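PDB 4YLM: pyoverdine biosynthesis protein PvcB from Pseudomonas aeruginosa, which catalyses the iron- and 2-oxoglutarate-dependent oxidation of tyrosine isonitrile in the biosynthesis of paerucumarin. Local coordinates for residues L160-S165 against P182-H187; A148-A153 against P193-C198. All blocks are in the same frame, centred on the assembly; numbering follows the deposited sequence.

Contact 1: L160-S165 against P182-H187; sequences LWRRAS and PIVERH
I183 packs against A164, just before S165 pairs with P182. I183 CG1 lies 3.7 Å from A164 CB, while I183 N donates an almost straight hydrogen bond to A164 O (3.1 Å, N-H...O angle 175°), reaching the oxygen from above the carbonyl plane. One residue on, V184 sets CG2 beside its own backbone N, and that methyl rests 3.7 Å from W161 CB. This is the tight side: W161 is buried, its indole leads away from 182-187, toward helix 224-235, and W161 NE1 bonds to S230 OG there. R162 marks the solvent side; its CB points away from 182-187, and R162 CG only grazes V184 CG2 at 4.2 Å. The partly exposed S165 and P182 form an antiparallel non-hydrogen-bonded pair, with S165 OG 3.7 Å from P182 CA. A water bridges the two segments, donating to W161 O (2.6 Å) and to A164 O (2.7 Å) and accepting from V184 N (2.9 Å). A164 O therefore receives two donors, the amide of I183 and the water. Since A164 O, W161 O, I183 N and V184 N are paired directly or through this water, the polar link depends on backbone geometry, and I183 and V184 add aliphatic packing.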
ATOM      1  N   LEU A 160     -13.003 -17.061  32.072  1.00 35.98           N
ATOM      2  CA  LEU A 160     -12.147 -16.502  33.116  1.00 44.26           C
ATOM      3  C   LEU A 160     -11.381 -15.254  32.626  1.00 41.27           C
ATOM      4  O   LEU A 160     -11.389 -14.211  33.285  1.00 37.89           O
ATOM      5  CB  LEU A 160     -11.173 -17.568  33.634  1.00 38.07           C
ATOM      6  CG  LEU A 160     -10.370 -17.253  34.902  1.00 41.84           C
ATOM      7  CD1 LEU A 160     -11.294 -17.059  36.097  1.00 47.19           C
ATOM      8  CD2 LEU A 160      -9.352 -18.354  35.179  1.00 36.40           C
ATOM      9  N   TRP A 161     -10.729 -15.358  31.468  1.00 38.02           N
ATOM     10  CA  TRP A 161      -9.954 -14.229  30.941  1.00 35.74           C
ATOM     11  C   TRP A 161     -10.809 -12.982  30.813  1.00 32.94           C
ATOM     12  O   TRP A 161     -10.368 -11.871  31.126  1.00 33.77           O
ATOM     13  CB  TRP A 161      -9.370 -14.555  29.567  1.00 32.30           C
ATOM     14  CG  TRP A 161      -8.381 -15.660  29.560  1.00 31.17           C
ATOM     15  CD1 TRP A 161      -7.980 -16.409  30.623  1.00 31.85           C
ATOM     16  CD2 TRP A 161      -7.655 -16.148  28.423  1.00 32.23           C
ATOM     17  NE1 TRP A 161      -7.054 -17.340  30.220  1.00 31.74           N
ATOM     18  CE2 TRP A 161      -6.842 -17.201  28.872  1.00 31.26           C
ATOM     19  CE3 TRP A 161      -7.615 -15.791  27.067  1.00 31.76           C
ATOM     20  CZ2 TRP A 161      -6.000 -17.904  28.019  1.00 33.07           C
ATOM     21  CZ3 TRP A 161      -6.787 -16.498  26.223  1.00 30.57           C
ATOM     22  CH2 TRP A 161      -5.985 -17.536  26.700  1.00 32.85           C
ATOM     23  N   ARG A 162     -12.037 -13.171  30.343  1.00 32.92           N
ATOM     24  CA  ARG A 162     -12.931 -12.051  30.062  1.00 35.90           C
ATOM     25  C   ARG A 162     -13.359 -11.254  31.288  1.00 36.69           C
ATOM     26  O   ARG A 162     -13.770 -10.103  31.164  1.00 35.69           O
ATOM     27  CB  ARG A 162     -14.166 -12.522  29.290  1.00 38.34           C
ATOM     28  CG  ARG A 162     -13.877 -12.857  27.834  1.00 43.13           C
ATOM     29  CD  ARG A 162     -15.089 -13.469  27.169  1.00 45.54           C
ATOM     30  NE  ARG A 162     -14.905 -13.636  25.730  1.00 49.27           N
ATOM     31  CZ  ARG A 162     -15.570 -14.522  24.996  1.00 56.05           C
ATOM     32  NH1 ARG A 162     -16.450 -15.334  25.571  1.00 56.99           N
ATOM     33  NH2 ARG A 162     -15.352 -14.607  23.690  1.00 53.48           N
ATOM     34  N   ARG A 163     -13.285 -11.847  32.472  1.00 40.49           N
ATOM     35  CA  ARG A 163     -13.640 -11.067  33.655  1.00 41.70           C
ATOM     36  C   ARG A 163     -12.425 -10.522  34.410  1.00 43.69           C
ATOM     37  O   ARG A 163     -12.566  -9.697  35.315  1.00 46.46           O
ATOM     38  CB  ARG A 163     -14.637 -11.804  34.566  1.00 49.03           C
ATOM     39  CG  ARG A 163     -14.350 -13.273  34.836  1.00 53.43           C
ATOM     40  CD  ARG A 163     -15.567 -13.937  35.505  1.00 56.38           C
ATOM     41  NE  ARG A 163     -15.217 -15.159  36.232  1.00 57.59           N
ATOM     42  CZ  ARG A 163     -15.030 -15.225  37.549  1.00 61.54           C
ATOM     43  NH1 ARG A 163     -15.165 -14.139  38.302  1.00 59.11           N
ATOM     44  NH2 ARG A 163     -14.711 -16.381  38.120  1.00 64.02           N
ATOM     45  N   ALA A 164     -11.234 -10.940  33.987  1.00 39.49           N
ATOM     46  CA  ALA A 164      -9.996 -10.550  34.655  1.00 37.66           C
ATOM     47  C   ALA A 164      -9.409  -9.213  34.184  1.00 41.65           C
ATOM     48  O   ALA A 164      -9.500  -8.853  33.010  1.00 37.73           O
ATOM     49  CB  ALA A 164      -8.954 -11.659  34.524  1.00 36.18           C
ATOM     50  N   SER A 165      -8.804  -8.496  35.127  1.00 41.14           N
ATOM     51  CA  SER A 165      -8.088  -7.250  34.876  1.00 38.83           C
ATOM     52  C   SER A 165      -6.741  -7.327  35.578  1.00 46.41           C
ATOM     53  O   SER A 165      -6.633  -7.919  36.658  1.00 43.48           O
ATOM     54  CB  SER A 165      -8.858  -6.059  35.446  1.00 40.03           C
ATOM     55  OG  SER A 165      -9.781  -5.542  34.508  1.00 47.58           O
ATOM     56  N   PRO A 182      -7.723  -4.480  31.164  1.00 33.36           N
ATOM     57  CA  PRO A 182      -8.405  -5.775  31.093  1.00 34.69           C
ATOM     58  C   PRO A 182      -7.475  -6.771  30.410  1.00 34.02           C
ATOM     59  O   PRO A 182      -6.690  -6.371  29.538  1.00 31.18           O
ATOM     60  CB  PRO A 182      -9.605  -5.494  30.183  1.00 36.42           C
ATOM     61  CG  PRO A 182      -9.770  -4.001  30.185  1.00 36.95           C
ATOM     62  CD  PRO A 182      -8.411  -3.431  30.397  1.00 33.83           C
ATOM     63  N   ILE A 183      -7.548  -8.037  30.800  1.00 27.81           N
ATOM     64  CA  ILE A 183      -6.780  -9.082  30.144  1.00 27.56           C
ATOM     65  C   ILE A 183      -7.203  -9.201  28.669  1.00 33.60           C
ATOM     66  O   ILE A 183      -6.365  -9.285  27.774  1.00 25.98           O
ATOM     67  CB  ILE A 183      -6.997 -10.432  30.837  1.00 31.07           C
ATOM     68  CG1 ILE A 183      -6.384 -10.418  32.243  1.00 30.59           C
ATOM     69  CG2 ILE A 183      -6.381 -11.551  30.017  1.00 30.04           C
ATOM     70  CD1 ILE A 183      -4.869 -10.399  32.216  1.00 33.70           C
ATOM     71  N   VAL A 184      -8.508  -9.212  28.426  1.00 29.21           N
ATOM     72  CA  VAL A 184      -9.024  -9.257  27.063  1.00 31.56           C
ATOM     73  C   VAL A 184      -9.356  -7.838  26.616  1.00 27.86           C
ATOM     74  O   VAL A 184     -10.193  -7.170  27.219  1.00 29.70           O
ATOM     75  CB  VAL A 184     -10.269 -10.182  26.958  1.00 33.32           C
ATOM     76  CG1 VAL A 184     -10.809 -10.223  25.529  1.00 31.43           C
ATOM     77  CG2 VAL A 184      -9.922 -11.593  27.447  1.00 31.66           C
ATOM     78  N   GLU A 185      -8.681  -7.368  25.569  1.00 27.79           N
ATOM     79  CA  GLU A 185      -8.866  -5.999  25.101  1.00 28.19           C
ATOM     80  C   GLU A 185      -9.337  -5.995  23.652  1.00 32.16           C
ATOM     81  O   GLU A 185      -9.442  -7.048  23.025  1.00 30.68           O
ATOM     82  CB  GLU A 185      -7.549  -5.216  25.201  1.00 31.15           C
ATOM     83  CG  GLU A 185      -7.419  -4.324  26.426  1.00 33.40           C
ATOM     84  CD  GLU A 185      -8.300  -3.092  26.340  1.00 36.58           C
ATOM     85  OE1 GLU A 185      -8.050  -2.141  27.105  1.00 35.42           O
ATOM     86  OE2 GLU A 185      -9.246  -3.077  25.516  1.00 32.57           O
ATOM     87  N   ARG A 186      -9.627  -4.809  23.130  1.00 28.44           N
ATOM     88  CA  ARG A 186      -9.796  -4.634  21.697  1.00 28.39           C
ATOM     89  C   ARG A 186      -8.568  -3.895  21.178  1.00 29.42           C
ATOM     90  O   ARG A 186      -7.987  -3.057  21.883  1.00 25.45           O
ATOM     91  CB  ARG A 186     -11.070  -3.845  21.388  1.00 31.35           C
ATOM     92  CG  ARG A 186     -11.060  -2.421  21.902  1.00 36.20           C
ATOM     93  CD  ARG A 186     -12.397  -1.765  21.623  1.00 35.53           C
ATOM     94  NE  ARG A 186     -12.426  -0.349  21.980  1.00 39.27           N
ATOM     95  CZ  ARG A 186     -13.293   0.187  22.838  1.00 45.47           C
ATOM     96  NH1 ARG A 186     -14.198  -0.577  23.442  1.00 44.03           N
ATOM     97  NH2 ARG A 186     -13.257   1.491  23.096  1.00 43.09           N
ATOM     98  N   HIS A 187      -8.141  -4.220  19.967  1.00 24.35           N
ATOM     99  CA  HIS A 187      -7.038  -3.475  19.382  1.00 24.32           C
ATOM    100  C   HIS A 187      -7.444  -2.009  19.378  1.00 25.50           C
ATOM    101  O   HIS A 187      -8.559  -1.668  18.964  1.00 26.04           O
ATOM    102  CB  HIS A 187      -6.742  -3.957  17.965  1.00 23.16           C
ATOM    103  CG  HIS A 187      -5.532  -3.320  17.359  1.00 21.08           C
ATOM    104  ND1 HIS A 187      -5.538  -2.025  16.884  1.00 20.86           N
ATOM    105  CD2 HIS A 187      -4.277  -3.787  17.170  1.00 20.82           C
ATOM    106  CE1 HIS A 187      -4.343  -1.730  16.407  1.00 21.11           C
ATOM    107  NE2 HIS A 187      -3.558  -2.783  16.561  1.00 21.47           N
TER
HETATM  108  O   HOH W   1     -10.541  -9.317  30.533  1.00 34.41           O

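Contact 2: A148-A153 against P193-C198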
ATOM      1  N   ALA A 148      -3.715 -15.401  18.362  1.00 22.63           N
ATOM      2  CA  ALA A 148      -3.516 -16.847  18.306  1.00 25.35           C
ATOM      3  C   ALA A 148      -3.835 -17.491  19.662  1.00 30.67           C
ATOM      4  O   ALA A 148      -4.525 -18.513  19.729  1.00 29.80           O
ATOM      5  CB  ALA A 148      -2.109 -17.187  17.882  1.00 21.33           C
ATOM      6  N   ALA A 149      -3.331 -16.893  20.740  1.00 28.24           N
ATOM      7  CA  ALA A 149      -3.608 -17.398  22.088  1.00 28.88           C
ATOM      8  C   ALA A 149      -5.116 -17.443  22.344  1.00 30.93           C
ATOM      9  O   ALA A 149      -5.629 -18.404  22.933  1.00 32.54           O
ATOM     10  CB  ALA A 149      -2.900 -16.540  23.145  1.00 26.47           C
ATOM     11  N   LEU A 150      -5.830 -16.416  21.884  1.00 29.00           N
ATOM     12  CA  LEU A 150      -7.284 -16.377  22.045  1.00 29.44           C
ATOM     13  C   LEU A 150      -7.992 -17.522  21.323  1.00 33.85           C
ATOM     14  O   LEU A 150      -9.050 -17.968  21.766  1.00 32.16           O
ATOM     15  CB  LEU A 150      -7.867 -15.027  21.616  1.00 28.59           C
ATOM     16  CG  LEU A 150      -7.820 -13.896  22.649  1.00 31.09           C
ATOM     17  CD1 LEU A 150      -7.955 -12.503  21.990  1.00 25.36           C
ATOM     18  CD2 LEU A 150      -8.900 -14.104  23.725  1.00 31.12           C
ATOM     19  N   GLN A 151      -7.413 -18.003  20.225  1.00 29.72           N
ATOM     20  CA  GLN A 151      -8.019 -19.105  19.473  1.00 33.71           C
ATOM     21  C   GLN A 151      -7.745 -20.454  20.143  1.00 33.74           C
ATOM     22  O   GLN A 151      -8.394 -21.446  19.834  1.00 35.04           O
ATOM     23  CB  GLN A 151      -7.489 -19.163  18.032  1.00 31.85           C
ATOM     24  CG  GLN A 151      -7.560 -17.856  17.249  1.00 27.59           C
ATOM     25  CD  GLN A 151      -8.897 -17.176  17.349  1.00 34.73           C
ATOM     26  OE1 GLN A 151      -9.926 -17.760  17.024  1.00 31.97           O
ATOM     27  NE2 GLN A 151      -8.893 -15.921  17.801  1.00 38.25           N
ATOM     28  N   LEU A 152      -6.765 -20.492  21.039  1.00 31.90           N
ATOM     29  CA  LEU A 152      -6.406 -21.733  21.720  1.00 37.71           C
ATOM     30  C   LEU A 152      -7.211 -21.965  22.991  1.00 38.80           C
ATOM     31  O   LEU A 152      -7.347 -23.100  23.449  1.00 42.11           O
ATOM     32  CB  LEU A 152      -4.917 -21.758  22.041  1.00 33.43           C
ATOM     33  CG  LEU A 152      -4.019 -21.894  20.812  1.00 39.65           C
ATOM     34  CD1 LEU A 152      -2.596 -21.460  21.119  1.00 33.44           C
ATOM     35  CD2 LEU A 152      -4.060 -23.321  20.293  1.00 41.78           C
ATOM     36  N   ALA A 153      -7.738 -20.890  23.560  1.00 34.97           N
ATOM     37  CA  ALA A 153      -8.444 -20.964  24.832  1.00 33.39           C
ATOM     38  C   ALA A 153      -9.717 -21.798  24.716  1.00 40.52           C
ATOM     39  O   ALA A 153     -10.450 -21.681  23.734  1.00 38.19           O
ATOM     40  CB  ALA A 153      -8.789 -19.565  25.308  1.00 35.49           C
ATOM     41  N   PRO A 193     -10.084  -8.508  18.696  1.00 25.73           N
ATOM     42  CA  PRO A 193      -9.715  -8.960  20.045  1.00 25.41           C
ATOM     43  C   PRO A 193      -8.229  -9.247  20.217  1.00 25.10           C
ATOM     44  O   PRO A 193      -7.605  -9.921  19.389  1.00 25.00           O
ATOM     45  CB  PRO A 193     -10.531 -10.256  20.220  1.00 26.32           C
ATOM     46  CG  PRO A 193     -11.716 -10.070  19.325  1.00 25.83           C
ATOM     47  CD  PRO A 193     -11.165  -9.331  18.116  1.00 22.16           C
ATOM     48  N   ILE A 194      -7.663  -8.712  21.294  1.00 23.03           N
ATOM     49  CA  ILE A 194      -6.275  -8.973  21.648  1.00 21.58           C
ATOM     50  C   ILE A 194      -6.203  -9.259  23.151  1.00 23.31           C
ATOM     51  O   ILE A 194      -7.202  -9.134  23.857  1.00 28.23           O
ATOM     52  CB  ILE A 194      -5.386  -7.746  21.370  1.00 24.61           C
ATOM     53  CG1 ILE A 194      -5.937  -6.523  22.119  1.00 25.48           C
ATOM     54  CG2 ILE A 194      -5.257  -7.473  19.832  1.00 23.05           C
ATOM     55  CD1 ILE A 194      -4.948  -5.321  22.169  1.00 23.38           C
ATOM     56  N   LEU A 195      -5.021  -9.629  23.630  1.00 23.05           N
ATOM     57  CA  LEU A 195      -4.771  -9.698  25.062  1.00 25.94           C
ATOM     58  C   LEU A 195      -3.782  -8.603  25.450  1.00 28.48           C
ATOM     59  O   LEU A 195      -2.849  -8.297  24.695  1.00 25.50           O
ATOM     60  CB  LEU A 195      -4.200 -11.063  25.446  1.00 21.12           C
ATOM     61  CG  LEU A 195      -5.011 -12.314  25.088  1.00 22.73           C
ATOM     62  CD1 LEU A 195      -4.227 -13.563  25.433  1.00 26.42           C
ATOM     63  CD2 LEU A 195      -6.361 -12.313  25.816  1.00 28.42           C
ATOM     64  N   ARG A 196      -3.996  -8.003  26.617  1.00 27.45           N
ATOM     65  CA  ARG A 196      -2.971  -7.163  27.243  1.00 26.06           C
ATOM     66  C   ARG A 196      -2.685  -7.796  28.605  1.00 30.73           C
ATOM     67  O   ARG A 196      -3.542  -7.811  29.474  1.00 28.41           O
ATOM     68  CB  ARG A 196      -3.454  -5.718  27.411  1.00 25.52           C
ATOM     69  CG  ARG A 196      -3.684  -4.968  26.101  1.00 29.84           C
ATOM     70  CD  ARG A 196      -2.377  -4.676  25.339  1.00 24.60           C
ATOM     71  NE  ARG A 196      -1.910  -5.819  24.551  1.00 23.52           N
ATOM     72  CZ  ARG A 196      -0.869  -5.781  23.716  1.00 25.38           C
ATOM     73  NH1 ARG A 196      -0.173  -4.659  23.560  1.00 24.59           N
ATOM     74  NH2 ARG A 196      -0.519  -6.865  23.034  1.00 24.72           N
ATOM     75  N   PHE A 197      -1.483  -8.333  28.766  1.00 28.88           N
ATOM     76  CA  PHE A 197      -1.128  -9.091  29.948  1.00 33.41           C
ATOM     77  C   PHE A 197       0.337  -8.826  30.222  1.00 32.89           C
ATOM     78  O   PHE A 197       1.157  -8.911  29.314  1.00 30.17           O
ATOM     79  CB  PHE A 197      -1.359 -10.578  29.666  1.00 31.22           C
ATOM     80  CG  PHE A 197      -0.883 -11.517  30.761  1.00 34.02           C
ATOM     81  CD1 PHE A 197      -1.264 -11.332  32.080  1.00 35.69           C
ATOM     82  CD2 PHE A 197      -0.111 -12.624  30.442  1.00 29.95           C
ATOM     83  CE1 PHE A 197      -0.849 -12.218  33.075  1.00 36.66           C
ATOM     84  CE2 PHE A 197       0.298 -13.519  31.423  1.00 34.05           C
ATOM     85  CZ  PHE A 197      -0.070 -13.314  32.741  1.00 33.01           C
ATOM     86  N   CYS A 198       0.661  -8.457  31.459  1.00 32.00           N
ATOM     87  CA  CYS A 198       2.055  -8.387  31.879  1.00 27.03           C
ATOM     88  C   CYS A 198       2.277  -9.573  32.806  1.00 35.30           C
ATOM     89  O   CYS A 198       1.655  -9.668  33.862  1.00 34.24           O
ATOM     90  CB  CYS A 198       2.365  -7.060  32.582  1.00 33.38           C
ATOM     91  SG  CYS A 198       4.132  -6.861  33.049  1.00 36.86           S
TER
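L150, L195 and A149 carry most of this helix-on-strand contact, which is van der Waals packing without any hydrogen bond between the two segments. L150 contributes the most surface. Its CG, anti to the carbonyl carbon (chi1 -83°), is itself in the contact, 3.8 Å from L195 CD2, and the two methyls beyond it divide the work. L150 CD2 meets L195 CD2 at 3.7 Å, the two leucines lying alongside with opposed directions, whereas L150 CD1 lies over the backbone of P193, 3.7 Å from P193 O, and touches P193 CB at 3.8 Å. L195 answers with both branches: CD2 packs against L150, and L195 CD1 reaches A149 CB at 4.0 Å. Between P193 and L195, I194 turns its CB away from the helix, as expected of successive residues in an extended strand. The helix 148-152 and strand 193-195 segments run nearly at a right angle (96°), their axes 8.4 Å apart at closest approach. W161 of helix 155-163 touches both L150 and L195 and extends the apolar cluster; at the exposed edge, P193 packs on H39 of the second subunit. Helix 146-152 thus packs crosswise on strand 193-195, one strand of the two-stranded antiparallel hairpin 184-186/193-195, in this TauD/TfdA-family protein of the cupin clan.

In the fold
Contacts 1 and 2, whose centres are 9 Å apart, show two successive helices packing against two successive strands. Strands 184-186 and 193-195 join them as an antiparallel pair, with probable hydrogen bonds from E185 N to I194 O and from R196 N to I183 O, each 2.9 Å. The contacts also share apolar packing, since I183 CD1 lies 3.7 Å from F197 CD1. Both belong to the TauD/TfdA-family region, in which H112, D114 and H261 are the probable iron ligands. The side chains of I183 in contact 1 and L195 in contact 2 are each about 11 Å from that of H112, close to, but not part of, the metal site.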